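Local structure of topoisomerase I-like protein (Leishmania donovani, 2B9S) at residues 61-67 / 104-110; 76-81 / 169-174; 183-187 / 212-218; 289-293 / 304-308. The protein relaxes supercoiled DNA as a type IB topoisomerase, probably by nicking one strand through a transient covalent enzyme-DNA link and then resealing it. One frame throughout, in Å; residues are numbered along the deposited sequence.

Contact 1: residues 61-67 / 104-110; sequences TMFAVMK and FEPIYQW
K67 and E105 make the polar part of this contact, a salt bridge of 3.0 Å from K67 NZ to E105 OE1. The ammonium meets the carboxylate on its syn side, a little out of its plane, at the outer end of the interface. To get there the lysine stretches across a face of Y108: with CG anti to the backbone N (chi1 -168°) and the chain extended beyond it, K67 CD sits 3.7 Å from the centroid of the Y108 ring, a CH-pi contact almost straight above the centre. Lysine suits the place because its methylenes cover an aromatic face while its charge reaches past it.

The packing joins the last part of helix 54-64 and the type I turn A64-K67 to the start of helix 105-119, within the DNA-binding fragment of the enzyme. F104 is the N-cap residue of the second helix.

Apolar contacts fill the inner side. F63 turns an edge toward the face of F104 in an offset edge-to-face pair, centroids 5.2 Å apart and planes at 67°. Small A64, whose CA comes nearest the other segment at Y108, places its CB against F104 CB and I107 CG2, 3.7 Å from each. Farther along, the methyl T61 CG2 meets I107 CG2 at 3.9 Å, while the hydroxyl of T61 bonds to E57 O.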
# COMPACT_ATOMS: atom_id res chain seq x y z
N THR D 61 6.27 26.04 9.42
CA THR D 61 6.01 26.25 8.00
C THR D 61 5.22 25.07 7.43
O THR D 61 4.40 25.25 6.55
CB THR D 61 7.36 26.49 7.18
OG1 THR D 61 8.08 27.59 7.74
CG2 THR D 61 7.12 26.76 5.68
N MET D 62 5.51 23.87 7.91
CA MET D 62 4.81 22.65 7.48
C MET D 62 3.28 22.76 7.65
O MET D 62 2.52 22.46 6.74
CB MET D 62 5.35 21.46 8.26
CG MET D 62 6.65 20.90 7.78
SD MET D 62 7.25 19.70 8.99
CE MET D 62 8.92 19.51 8.33
N PHE D 63 2.87 23.21 8.83
CA PHE D 63 1.49 23.50 9.18
C PHE D 63 0.89 24.72 8.46
O PHE D 63 -0.17 24.61 7.83
CB PHE D 63 1.43 23.73 10.70
CG PHE D 63 0.03 23.91 11.27
CD1 PHE D 63 -0.86 22.84 11.35
CD2 PHE D 63 -0.37 25.15 11.76
CE1 PHE D 63 -2.13 23.00 11.88
CE2 PHE D 63 -1.66 25.32 12.31
CZ PHE D 63 -2.53 24.24 12.37
N ALA D 64 1.58 25.86 8.55
CA ALA D 64 1.17 27.14 7.93
C ALA D 64 0.74 27.01 6.48
O ALA D 64 -0.22 27.63 6.03
CB ALA D 64 2.31 28.20 8.05
N VAL D 65 1.51 26.21 5.76
CA VAL D 65 1.42 25.94 4.33
C VAL D 65 0.19 25.07 3.97
O VAL D 65 -0.32 25.08 2.83
CB VAL D 65 2.76 25.26 3.96
CG1 VAL D 65 2.62 24.04 3.08
CG2 VAL D 65 3.79 26.29 3.46
N MET D 66 -0.33 24.35 4.99
CA MET D 66 -1.48 23.46 4.83
C MET D 66 -2.84 24.12 5.11
O MET D 66 -3.83 23.42 5.26
CB MET D 66 -1.32 22.22 5.72
CG MET D 66 -0.26 21.26 5.22
SD MET D 66 -0.21 19.73 6.18
CE MET D 66 -1.78 18.97 5.71
N LYS D 67 -2.87 25.46 5.16
CA LYS D 67 -4.06 26.26 5.50
C LYS D 67 -5.37 25.91 4.76
O LYS D 67 -6.45 25.98 5.33
CB LYS D 67 -3.76 27.75 5.31
CG LYS D 67 -4.80 28.69 5.90
CD LYS D 67 -4.63 30.09 5.37
CE LYS D 67 -5.59 31.07 6.05
NZ LYS D 67 -5.43 32.45 5.47
N PHE D 104 -0.12 32.38 11.69
CA PHE D 104 0.85 31.89 10.72
C PHE D 104 0.80 32.62 9.40
O PHE D 104 1.46 32.22 8.46
CB PHE D 104 0.61 30.41 10.45
CG PHE D 104 0.81 29.53 11.64
CD1 PHE D 104 2.08 29.03 11.95
CD2 PHE D 104 -0.29 29.15 12.44
CE1 PHE D 104 2.27 28.20 13.04
CE2 PHE D 104 -0.10 28.31 13.55
CZ PHE D 104 1.18 27.83 13.85
N GLU D 105 0.03 33.69 9.34
CA GLU D 105 -0.26 34.38 8.08
C GLU D 105 0.97 34.91 7.30
O GLU D 105 1.03 34.75 6.07
CB GLU D 105 -1.33 35.47 8.31
CG GLU D 105 -2.03 35.96 7.04
CD GLU D 105 -2.72 34.83 6.22
OE1 GLU D 105 -2.97 33.70 6.72
OE2 GLU D 105 -3.03 35.09 5.04
N PRO D 106 1.95 35.54 7.99
CA PRO D 106 3.14 35.95 7.22
C PRO D 106 3.84 34.76 6.52
O PRO D 106 4.29 34.89 5.38
CB PRO D 106 4.06 36.58 8.29
CG PRO D 106 3.13 37.00 9.40
CD PRO D 106 2.04 35.96 9.41
N ILE D 107 3.92 33.60 7.17
CA ILE D 107 4.54 32.45 6.52
C ILE D 107 3.66 31.91 5.39
O ILE D 107 4.17 31.61 4.30
CB ILE D 107 4.89 31.32 7.50
CG1 ILE D 107 5.96 31.80 8.50
CG2 ILE D 107 5.27 30.05 6.71
CD1 ILE D 107 6.27 30.81 9.63
N TYR D 108 2.35 31.79 5.62
CA TYR D 108 1.42 31.40 4.56
C TYR D 108 1.57 32.27 3.32
O TYR D 108 1.66 31.77 2.20
CB TYR D 108 -0.03 31.48 5.02
CG TYR D 108 -0.99 30.99 3.96
CD1 TYR D 108 -1.93 31.84 3.39
CD2 TYR D 108 -0.93 29.66 3.50
CE1 TYR D 108 -2.81 31.38 2.42
CE2 TYR D 108 -1.80 29.19 2.53
CZ TYR D 108 -2.74 30.05 2.00
OH TYR D 108 -3.61 29.59 1.02
N GLN D 109 1.56 33.58 3.53
CA GLN D 109 1.71 34.54 2.43
C GLN D 109 3.05 34.40 1.72
O GLN D 109 3.09 34.45 0.49
CB GLN D 109 1.47 35.97 2.93
CG GLN D 109 0.03 36.20 3.41
CD GLN D 109 -0.99 35.92 2.32
OE1 GLN D 109 -0.72 36.09 1.13
NE2 GLN D 109 -2.18 35.48 2.73
N TRP D 110 4.13 34.21 2.48
CA TRP D 110 5.45 33.87 1.91
C TRP D 110 5.35 32.66 0.98
O TRP D 110 5.85 32.68 -0.13
CB TRP D 110 6.47 33.59 3.03
CG TRP D 110 7.79 33.03 2.54
CD1 TRP D 110 8.88 33.75 2.08
CD2 TRP D 110 8.17 31.65 2.44
NE1 TRP D 110 9.89 32.90 1.71
CE2 TRP D 110 9.49 31.61 1.92
CE3 TRP D 110 7.53 30.44 2.75
CZ2 TRP D 110 10.19 30.41 1.70
CZ3 TRP D 110 8.22 29.24 2.53
CH2 TRP D 110 9.54 29.24 1.99

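Contact 2: residues 76-81 / 169-174; sequences VFRRNF and HPLMGK. With nucleotides of chain C.
The side chain of N80 leans back beside its own backbone N, with CG anti to the carbonyl carbon (chi1 -77°), which sends its amide toward the carbonyls of the loop 169-174. F77 swings the other way, CG anti to the backbone N at chi1 -174°, and lays its ring against G173. N80 ND2 then donates twice, to P170 O and to M172 O, each at 2.7 Å. Both acceptors lie near the amide plane, as the two hydrogens of a primary amide require, although the donor stands above the carbonyl plane of P170. Asparagine suits the spot because one short side chain satisfies two loop carbonyls at once.

These bonds dock two overlapping beta turns, a type I turn from H169 to M172 and a type II turn from L171 to K174, on helix 75-89 of the DNA-binding fragment. G173 occupies the third position of the type II turn, where its positive phi favours glycine, and lacking a side chain it comes close to the helix: G173 CA lies 3.6 Å from the centroid of the F77 ring in a CH-pi contact.

The unbranched side chain of M172 packs against the helix, its SD 3.8 Å from F77 CB and its CG on V76 CG1. At the far end of the loop, H169 CD2 approaches OP1 of DA14 of chain C at 3.3 Å, bringing the ring edge to the DNA backbone.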
# COMPACT_ATOMS: atom_id res chain seq x y z
N VAL D 76 -7.61 16.60 15.74
CA VAL D 76 -6.59 15.62 16.07
C VAL D 76 -5.28 16.01 15.38
O VAL D 76 -4.22 15.93 15.98
CB VAL D 76 -7.02 14.19 15.69
CG1 VAL D 76 -5.88 13.20 15.95
CG2 VAL D 76 -8.28 13.77 16.50
N PHE D 77 -5.40 16.44 14.13
CA PHE D 77 -4.27 16.88 13.34
C PHE D 77 -3.57 18.08 13.99
O PHE D 77 -2.35 18.07 14.16
CB PHE D 77 -4.72 17.23 11.90
CG PHE D 77 -3.57 17.55 10.98
CD1 PHE D 77 -3.11 18.88 10.84
CD2 PHE D 77 -2.94 16.56 10.27
CE1 PHE D 77 -2.03 19.19 10.01
CE2 PHE D 77 -1.85 16.86 9.43
CZ PHE D 77 -1.40 18.19 9.31
N ARG D 78 -4.38 19.08 14.38
CA ARG D 78 -3.91 20.32 15.01
C ARG D 78 -3.26 20.06 16.36
O ARG D 78 -2.22 20.65 16.68
CB ARG D 78 -5.09 21.29 15.19
CG ARG D 78 -5.69 21.78 13.92
CD ARG D 78 -6.97 22.56 14.19
NE ARG D 78 -6.72 23.83 14.87
CZ ARG D 78 -6.44 24.99 14.26
NH1 ARG D 78 -6.36 25.07 12.93
NH2 ARG D 78 -6.24 26.07 15.00
N ARG D 79 -3.87 19.18 17.13
CA ARG D 79 -3.34 18.78 18.41
C ARG D 79 -2.00 18.07 18.28
O ARG D 79 -1.06 18.37 19.01
CB ARG D 79 -4.36 17.94 19.19
CG ARG D 79 -3.73 16.89 20.12
CD ARG D 79 -4.61 16.47 21.30
NE ARG D 79 -6.03 16.42 20.98
CZ ARG D 79 -6.65 15.39 20.40
NH1 ARG D 79 -5.97 14.30 20.05
NH2 ARG D 79 -7.95 15.48 20.16
N ASN D 80 -1.90 17.14 17.35
CA ASN D 80 -0.66 16.38 17.21
C ASN D 80 0.49 17.23 16.68
O ASN D 80 1.62 17.09 17.13
CB ASN D 80 -0.88 15.17 16.33
CG ASN D 80 -1.59 14.06 17.05
OD1 ASN D 80 -1.38 13.85 18.25
ND2 ASN D 80 -2.46 13.33 16.33
N PHE D 81 0.19 18.09 15.71
CA PHE D 81 1.15 19.10 15.25
C PHE D 81 1.69 19.96 16.40
O PHE D 81 2.91 20.13 16.53
CB PHE D 81 0.56 20.01 14.16
CG PHE D 81 1.24 21.37 14.08
CD1 PHE D 81 2.52 21.50 13.50
CD2 PHE D 81 0.64 22.50 14.68
CE1 PHE D 81 3.18 22.74 13.48
CE2 PHE D 81 1.28 23.72 14.66
CZ PHE D 81 2.56 23.85 14.05
N HIS D 169 -7.20 8.55 11.89
CA HIS D 169 -5.90 8.18 12.46
C HIS D 169 -5.56 9.05 13.67
O HIS D 169 -5.49 10.28 13.54
CB HIS D 169 -4.79 8.28 11.42
CG HIS D 169 -3.66 7.31 11.65
ND1 HIS D 169 -2.87 7.35 12.78
CD2 HIS D 169 -3.23 6.26 10.93
CE1 HIS D 169 -1.99 6.37 12.74
NE2 HIS D 169 -2.18 5.69 11.62
N PRO D 170 -5.31 8.43 14.85
CA PRO D 170 -5.04 9.20 16.07
C PRO D 170 -3.71 9.98 16.08
O PRO D 170 -3.56 10.88 16.92
CB PRO D 170 -5.07 8.14 17.21
CG PRO D 170 -5.30 6.84 16.57
CD PRO D 170 -5.26 6.97 15.08
N LEU D 171 -2.80 9.66 15.15
CA LEU D 171 -1.48 10.31 15.05
C LEU D 171 -1.39 11.27 13.86
O LEU D 171 -0.30 11.76 13.56
CB LEU D 171 -0.33 9.28 15.01
CG LEU D 171 -0.18 8.13 16.04
CD1 LEU D 171 1.10 7.32 15.85
CD2 LEU D 171 -0.26 8.62 17.49
N MET D 172 -2.49 11.54 13.15
CA MET D 172 -2.42 12.51 12.06
C MET D 172 -1.90 13.86 12.63
O MET D 172 -2.26 14.24 13.76
CB MET D 172 -3.77 12.67 11.36
CG MET D 172 -4.86 13.25 12.25
SD MET D 172 -6.28 13.82 11.32
CE MET D 172 -6.88 12.27 10.62
N GLY D 173 -1.02 14.53 11.89
CA GLY D 173 -0.42 15.80 12.31
C GLY D 173 0.90 15.67 13.03
O GLY D 173 1.65 16.63 13.11
N LYS D 174 1.19 14.49 13.57
CA LYS D 174 2.46 14.24 14.23
C LYS D 174 3.66 14.41 13.28
O LYS D 174 3.58 14.09 12.08
CB LYS D 174 2.47 12.85 14.85
CG LYS D 174 3.72 12.51 15.69
CD LYS D 174 3.60 11.10 16.13
CE LYS D 174 4.30 10.85 17.43
NZ LYS D 174 5.67 10.39 17.23
P DA C 14 -1.95 5.21 7.35
OP1 DA C 14 -3.23 5.85 7.70
OP2 DA C 14 -0.99 4.96 8.42
O5' DA C 14 -2.20 3.87 6.52
C5' DA C 14 -3.36 3.68 5.71
C4' DA C 14 -3.43 2.20 5.37
O4' DA C 14 -2.22 1.77 4.68
C3' DA C 14 -3.48 1.31 6.60
O3' DA C 14 -4.39 0.25 6.33
C2' DA C 14 -2.04 0.80 6.75
C1' DA C 14 -1.64 0.61 5.28
N9 DA C 14 -0.19 0.51 5.00
C8 DA C 14 0.85 1.23 5.54
N7 DA C 14 2.06 0.91 5.07
C5 DA C 14 1.78 -0.11 4.16
C6 DA C 14 2.59 -0.89 3.29
N6 DA C 14 3.92 -0.81 3.19
N1 DA C 14 1.99 -1.82 2.52
C2 DA C 14 0.65 -1.94 2.56
N3 DA C 14 -0.21 -1.25 3.33
C4 DA C 14 0.41 -0.35 4.10

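Contact 3: residues 183-187 / 212-218; sequences DITIN and VTWLAMW. With nucleotides of chain A.
N187 and W214 form the tight end of this contact. The amide of N187 donates to W214 O at 3.1 Å, nearly in line with the carbonyl, while N187 CB rests 3.5 Å from W214 CZ3, over one face of the indole. N187 OD1 is held by D209 N and Q207 NE2, so both ends of the buried amide are satisfied. V212 CG2 packs on the same amide.

Beyond this end the backbones pair as antiparallel strands of a four-stranded mixed sheet: T185 and M217 form a hydrogen-bonded pair, with T185 N 2.8 Å from M217 O, and I186 and A216 a non-hydrogen-bonded pair. On the buried face of I186, A216, with only a methyl, lets I184 CG2 pack 3.9 Å from its CB.

The face of T185 and M217, by contrast, is partly exposed; there the two side chains lie side by side, T185 OG1 3.9 Å from M217 CE. Toward the DNA, T213 grips OP2 of DC8 of chain A through its backbone N and through OG1, the latter at 2.7 Å.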
# COMPACT_ATOMS: atom_id res chain seq x y z
N ASP D 183 20.49 6.89 10.75
CA ASP D 183 19.23 6.17 10.87
C ASP D 183 19.14 5.00 9.88
O ASP D 183 18.35 4.07 10.08
CB ASP D 183 18.05 7.14 10.65
CG ASP D 183 18.00 8.27 11.68
OD1 ASP D 183 18.23 7.99 12.86
OD2 ASP D 183 17.74 9.43 11.31
N ILE D 184 19.96 5.07 8.83
CA ILE D 184 19.86 4.19 7.65
C ILE D 184 20.86 3.03 7.67
O ILE D 184 22.07 3.22 7.84
CB ILE D 184 19.99 5.00 6.34
CG1 ILE D 184 18.83 6.00 6.25
CG2 ILE D 184 19.99 4.08 5.09
CD1 ILE D 184 19.07 7.16 5.30
N THR D 185 20.31 1.82 7.53
CA THR D 185 21.08 0.59 7.39
C THR D 185 21.18 0.29 5.90
O THR D 185 20.18 0.28 5.18
CB THR D 185 20.42 -0.60 8.16
OG1 THR D 185 20.34 -0.27 9.55
CG2 THR D 185 21.23 -1.89 8.02
N ILE D 186 22.41 0.09 5.44
CA ILE D 186 22.69 -0.25 4.05
C ILE D 186 22.81 -1.77 3.92
O ILE D 186 23.51 -2.43 4.70
CB ILE D 186 23.97 0.48 3.55
CG1 ILE D 186 23.73 2.00 3.47
CG2 ILE D 186 24.45 -0.09 2.22
CD1 ILE D 186 22.97 2.52 2.24
N ASN D 187 22.08 -2.34 2.96
CA ASN D 187 22.23 -3.75 2.61
C ASN D 187 22.83 -3.84 1.22
O ASN D 187 22.25 -3.35 0.25
CB ASN D 187 20.90 -4.50 2.65
CG ASN D 187 21.08 -6.00 2.58
OD1 ASN D 187 21.75 -6.58 3.41
ND2 ASN D 187 20.46 -6.64 1.60
N VAL D 212 17.49 -11.15 1.90
CA VAL D 212 16.54 -10.03 1.73
C VAL D 212 16.74 -9.28 0.40
O VAL D 212 17.77 -9.45 -0.25
CB VAL D 212 16.48 -9.06 3.00
CG1 VAL D 212 16.11 -9.85 4.26
CG2 VAL D 212 17.79 -8.27 3.20
N THR D 213 15.76 -8.46 0.01
CA THR D 213 15.69 -7.83 -1.33
C THR D 213 15.80 -6.30 -1.26
O THR D 213 15.63 -5.61 -2.28
CB THR D 213 14.35 -8.11 -2.06
OG1 THR D 213 13.26 -7.51 -1.34
CG2 THR D 213 14.09 -9.58 -2.23
N TRP D 214 16.05 -5.78 -0.06
CA TRP D 214 16.11 -4.33 0.13
C TRP D 214 17.53 -3.81 0.15
O TRP D 214 18.46 -4.55 0.53
CB TRP D 214 15.35 -3.91 1.41
CG TRP D 214 15.72 -4.59 2.71
CD1 TRP D 214 15.09 -5.66 3.29
CD2 TRP D 214 16.74 -4.17 3.66
NE1 TRP D 214 15.67 -5.95 4.50
CE2 TRP D 214 16.67 -5.05 4.75
CE3 TRP D 214 17.69 -3.15 3.67
CZ2 TRP D 214 17.53 -4.94 5.85
CZ3 TRP D 214 18.53 -3.03 4.75
CH2 TRP D 214 18.45 -3.92 5.83
N LEU D 215 17.70 -2.55 -0.27
CA LEU D 215 19.03 -1.95 -0.38
C LEU D 215 19.34 -1.03 0.80
O LEU D 215 20.51 -0.76 1.12
CB LEU D 215 19.18 -1.15 -1.70
CG LEU D 215 18.61 -1.73 -2.99
CD1 LEU D 215 18.93 -0.85 -4.24
CD2 LEU D 215 19.05 -3.16 -3.21
N ALA D 216 18.28 -0.53 1.43
CA ALA D 216 18.42 0.34 2.59
C ALA D 216 17.14 0.30 3.43
O ALA D 216 16.06 -0.03 2.92
CB ALA D 216 18.79 1.78 2.15
N MET D 217 17.28 0.64 4.72
CA MET D 217 16.18 0.57 5.69
C MET D 217 16.39 1.66 6.73
O MET D 217 17.52 1.95 7.12
CB MET D 217 16.15 -0.81 6.37
CG MET D 217 15.05 -1.05 7.43
SD MET D 217 15.38 -0.44 9.12
CE MET D 217 16.65 -1.57 9.69
N TRP D 218 15.29 2.29 7.16
CA TRP D 218 15.32 3.13 8.34
C TRP D 218 14.04 2.93 9.14
O TRP D 218 13.07 2.35 8.66
CB TRP D 218 15.57 4.60 8.02
CG TRP D 218 14.42 5.28 7.39
CD1 TRP D 218 13.42 5.95 8.03
CD2 TRP D 218 14.13 5.35 5.99
NE1 TRP D 218 12.52 6.43 7.11
CE2 TRP D 218 12.92 6.07 5.85
CE3 TRP D 218 14.77 4.87 4.83
CZ2 TRP D 218 12.34 6.35 4.60
CZ3 TRP D 218 14.18 5.13 3.57
CH2 TRP D 218 12.97 5.87 3.48
P DC A 8 12.14 -9.25 1.67
OP1 DC A 8 12.54 -10.62 1.91
OP2 DC A 8 13.20 -8.26 1.29
O5' DC A 8 11.05 -8.96 0.53
C5' DC A 8 9.94 -9.71 0.24
C4' DC A 8 8.60 -8.99 0.50
O4' DC A 8 8.54 -8.20 1.70
C3' DC A 8 8.00 -8.05 -0.52
O3' DC A 8 7.63 -8.78 -1.70
C2' DC A 8 6.75 -7.66 0.27
C1' DC A 8 7.18 -7.81 1.73
N1 DC A 8 6.99 -6.54 2.51
C2 DC A 8 5.70 -6.26 3.00
O2 DC A 8 4.79 -7.07 2.80
N3 DC A 8 5.49 -5.11 3.70
C4 DC A 8 6.50 -4.25 3.90
N4 DC A 8 6.22 -3.15 4.60
C5 DC A 8 7.84 -4.50 3.40
C6 DC A 8 8.03 -5.65 2.70
P DA A 7 14.32 -7.29 7.66
OP1 DA A 7 15.57 -8.04 7.42
OP2 DA A 7 14.31 -5.82 7.79
O5' DA A 7 13.31 -7.66 6.50
C5' DA A 7 12.94 -9.00 6.29
C4' DA A 7 11.86 -9.07 5.23
O4' DA A 7 10.59 -8.83 5.86
C3' DA A 7 11.94 -8.07 4.06
O3' DA A 7 11.36 -8.72 2.95
C2' DA A 7 10.94 -7.01 4.45
C1' DA A 7 9.87 -7.92 5.06
N9 DA A 7 8.90 -7.20 5.88
C8 DA A 7 9.18 -6.14 6.69
N7 DA A 7 8.13 -5.67 7.29
C5 DA A 7 7.09 -6.44 6.84
C6 DA A 7 5.72 -6.40 7.12
N6 DA A 7 5.18 -5.51 7.96
N1 DA A 7 4.94 -7.31 6.50
C2 DA A 7 5.51 -8.20 5.68
N3 DA A 7 6.79 -8.31 5.33
C4 DA A 7 7.54 -7.39 5.95

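Contact 4: residues 289-293 / 304-308; sequences LRVGN and GCCSL. With VO4 (vanadate ion), chain F; nucleotides of chain C; nucleotides of chain B.
L289 and L308 cross at about a right angle, their CD1 methyls 4.2 Å apart, and L289 CB packs on C305 CB. The small side chain of C305 touches both L289 and A280, F283 and I284 of helix 272-287. V291 presents its two branches in different directions: CG2, anti to the backbone N, touches C306 SG, while CG1 faces OP2 of DC17 of chain C.

Backbone bonds join the two segments, which belong to one long connection between helix 272-287 and strand 313-315: C305 N to R290 O at 2.7 Å and C306 N to V291 O at 2.8 Å. G292 and G304 approach to 3.5 Å between their CA atoms, a closeness that side chains would prevent. S307 OG accepts from G304 N and shares a water with N293 O.

On the DNA side, G292 N donates to OP1 of DT16 of chain C, and N293 uses both its backbone N and ND2 on OP2 of the same phosphate. R290 extends from CG to NE to bring its guanidinium edge to the vanadate. Its NE donates to vanadate O2 at 3.1 Å and its NH2 to O5' of DA1 of chain B at 3.0 Å. With K328, R386 and H429, R290 lines the vanadate pocket, the type IB topoisomerase active site caught in a mimic of the phosphoryl-transfer transition state.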
# COMPACT_ATOMS: atom_id res chain seq x y z
N LEU D 289 -13.04 -10.79 1.15
CA LEU D 289 -12.60 -9.90 2.23
C LEU D 289 -11.11 -10.10 2.54
O LEU D 289 -10.57 -11.23 2.42
CB LEU D 289 -13.42 -10.11 3.52
CG LEU D 289 -14.96 -10.01 3.50
CD1 LEU D 289 -15.54 -9.93 4.94
CD2 LEU D 289 -15.47 -8.87 2.64
N ARG D 290 -10.45 -9.03 2.97
CA ARG D 290 -9.13 -9.18 3.57
C ARG D 290 -9.32 -9.86 4.93
O ARG D 290 -10.38 -9.74 5.54
CB ARG D 290 -8.44 -7.83 3.71
CG ARG D 290 -8.29 -7.06 2.40
CD ARG D 290 -7.92 -5.65 2.71
NE ARG D 290 -7.75 -4.76 1.55
CZ ARG D 290 -8.62 -3.85 1.16
NH1 ARG D 290 -9.79 -3.75 1.78
NH2 ARG D 290 -8.34 -3.03 0.15
N VAL D 291 -8.29 -10.56 5.37
CA VAL D 291 -8.29 -11.38 6.57
C VAL D 291 -8.52 -10.61 7.89
O VAL D 291 -9.07 -11.14 8.84
CB VAL D 291 -6.95 -12.22 6.64
CG1 VAL D 291 -5.74 -11.34 7.13
CG2 VAL D 291 -7.12 -13.53 7.46
N GLY D 292 -8.07 -9.36 7.95
CA GLY D 292 -8.32 -8.49 9.09
C GLY D 292 -7.49 -8.76 10.33
O GLY D 292 -8.01 -9.24 11.34
N ASN D 293 -6.20 -8.44 10.27
CA ASN D 293 -5.34 -8.51 11.44
C ASN D 293 -5.71 -7.43 12.47
O ASN D 293 -6.21 -6.35 12.11
CB ASN D 293 -3.86 -8.37 11.03
CG ASN D 293 -3.28 -9.67 10.50
OD1 ASN D 293 -2.96 -10.58 11.28
ND2 ASN D 293 -3.16 -9.77 9.17
N GLY D 304 -11.08 -6.17 8.91
CA GLY D 304 -11.31 -7.10 7.81
C GLY D 304 -12.03 -8.28 8.41
O GLY D 304 -12.62 -8.18 9.49
N CYS D 305 -11.95 -9.43 7.75
CA CYS D 305 -12.78 -10.57 8.12
C CYS D 305 -12.73 -10.97 9.62
O CYS D 305 -13.73 -10.87 10.32
CB CYS D 305 -12.46 -11.75 7.20
SG CYS D 305 -13.59 -13.08 7.48
N CYS D 306 -11.55 -11.38 10.09
CA CYS D 306 -11.37 -11.90 11.44
C CYS D 306 -11.63 -10.87 12.54
O CYS D 306 -11.81 -11.25 13.71
CB CYS D 306 -9.97 -12.52 11.60
SG CYS D 306 -9.61 -13.95 10.50
N SER D 307 -11.67 -9.58 12.19
CA SER D 307 -11.89 -8.52 13.18
C SER D 307 -13.28 -7.82 13.09
O SER D 307 -13.53 -6.81 13.76
CB SER D 307 -10.73 -7.51 13.16
OG SER D 307 -10.58 -6.92 11.89
N LEU D 308 -14.18 -8.35 12.26
CA LEU D 308 -15.55 -7.80 12.21
C LEU D 308 -16.20 -7.85 13.59
O LEU D 308 -16.03 -8.81 14.33
CB LEU D 308 -16.42 -8.52 11.19
CG LEU D 308 -16.00 -8.46 9.72
CD1 LEU D 308 -16.68 -9.58 8.93
CD2 LEU D 308 -16.25 -7.06 9.09
V VO4 F . -5.61 -4.71 -1.78
O1 VO4 F . -7.14 -4.36 -2.53
O2 VO4 F . -5.48 -5.64 -0.29
P DT C 16 -4.97 -7.24 6.78
OP1 DT C 16 -6.32 -7.74 6.46
OP2 DT C 16 -4.44 -7.23 8.15
O5' DT C 16 -3.90 -8.07 5.93
C5' DT C 16 -4.02 -8.30 4.53
C4' DT C 16 -2.82 -9.17 4.16
O4' DT C 16 -1.60 -8.42 4.37
C3' DT C 16 -2.66 -10.47 4.96
O3' DT C 16 -2.43 -11.54 4.04
C2' DT C 16 -1.40 -10.28 5.83
C1' DT C 16 -0.63 -9.25 5.02
N1 DT C 16 0.16 -8.37 5.91
C2 DT C 16 1.52 -8.35 5.77
O2 DT C 16 2.09 -9.05 4.98
N3 DT C 16 2.17 -7.49 6.64
C4 DT C 16 1.58 -6.67 7.58
O4 DT C 16 2.27 -5.94 8.26
C5 DT C 16 0.12 -6.72 7.66
C7 DT C 16 -0.70 -5.87 8.63
C6 DT C 16 -0.49 -7.57 6.82
O5' DA B 1 -5.54 -2.89 -0.94
C5' DA B 1 -5.81 -1.86 -1.88
C4' DA B 1 -5.60 -0.52 -1.25
O4' DA B 1 -4.19 -0.31 -0.96
C3' DA B 1 -5.97 0.57 -2.20
O3' DA B 1 -7.36 0.82 -2.04
C2' DA B 1 -5.07 1.73 -1.77
C1' DA B 1 -3.86 1.07 -1.17
N9 DA B 1 -2.61 1.07 -1.94
C8 DA B 1 -2.24 0.12 -2.86
N7 DA B 1 -1.05 0.29 -3.38
C5 DA B 1 -0.58 1.43 -2.75
C6 DA B 1 0.64 2.15 -2.85
N6 DA B 1 1.65 1.78 -3.66
N1 DA B 1 0.78 3.24 -2.07
C2 DA B 1 -0.21 3.61 -1.25
N3 DA B 1 -1.39 3.04 -1.09
C4 DA B 1 -1.53 1.93 -1.85
P DC C 17 -2.59 -13.07 4.46
OP1 DC C 17 -2.84 -13.83 3.21
OP2 DC C 17 -3.49 -13.26 5.59
O5' DC C 17 -1.13 -13.48 4.91
C5' DC C 17 -0.02 -13.50 4.03
C4' DC C 17 1.18 -13.74 4.92
O4' DC C 17 1.48 -12.52 5.64
C3' DC C 17 0.99 -14.80 6.00
O3' DC C 17 2.13 -15.63 5.95
C2' DC C 17 1.03 -14.03 7.30
C1' DC C 17 1.97 -12.89 6.92
N1 DC C 17 1.95 -11.71 7.85
C2 DC C 17 3.14 -11.00 8.07
O2 DC C 17 4.18 -11.38 7.48
N3 DC C 17 3.11 -9.93 8.91
C4 DC C 17 1.98 -9.58 9.53
N4 DC C 17 2.05 -8.54 10.37
C5 DC C 17 0.76 -10.28 9.35
C6 DC C 17 0.78 -11.33 8.50
O HOH W 1 -8.65 -5.04 12.07

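Overall arrangement
Contacts 1 and 2 are neighbours, their centres about 17 Å apart, and they touch as F63 packs on F77 and F81, joining the consecutive helices 54-64 and 75-89. Their segments alternate along the chain, so the two contacts interlock in sequence. Contact 3 follows, among four beta strands of the same DNA-binding fragment, its centre about 28 Å from that of contact 2. Contact 4 comes last, in the catalytic core, about 41 Å from contact 1 between centres and on the opposite side of the chain's centre. Contacts 2, 3 and 4 reach DNA at separate places, consistent with an enzyme that encloses the duplex while one site acts on the nicked strand.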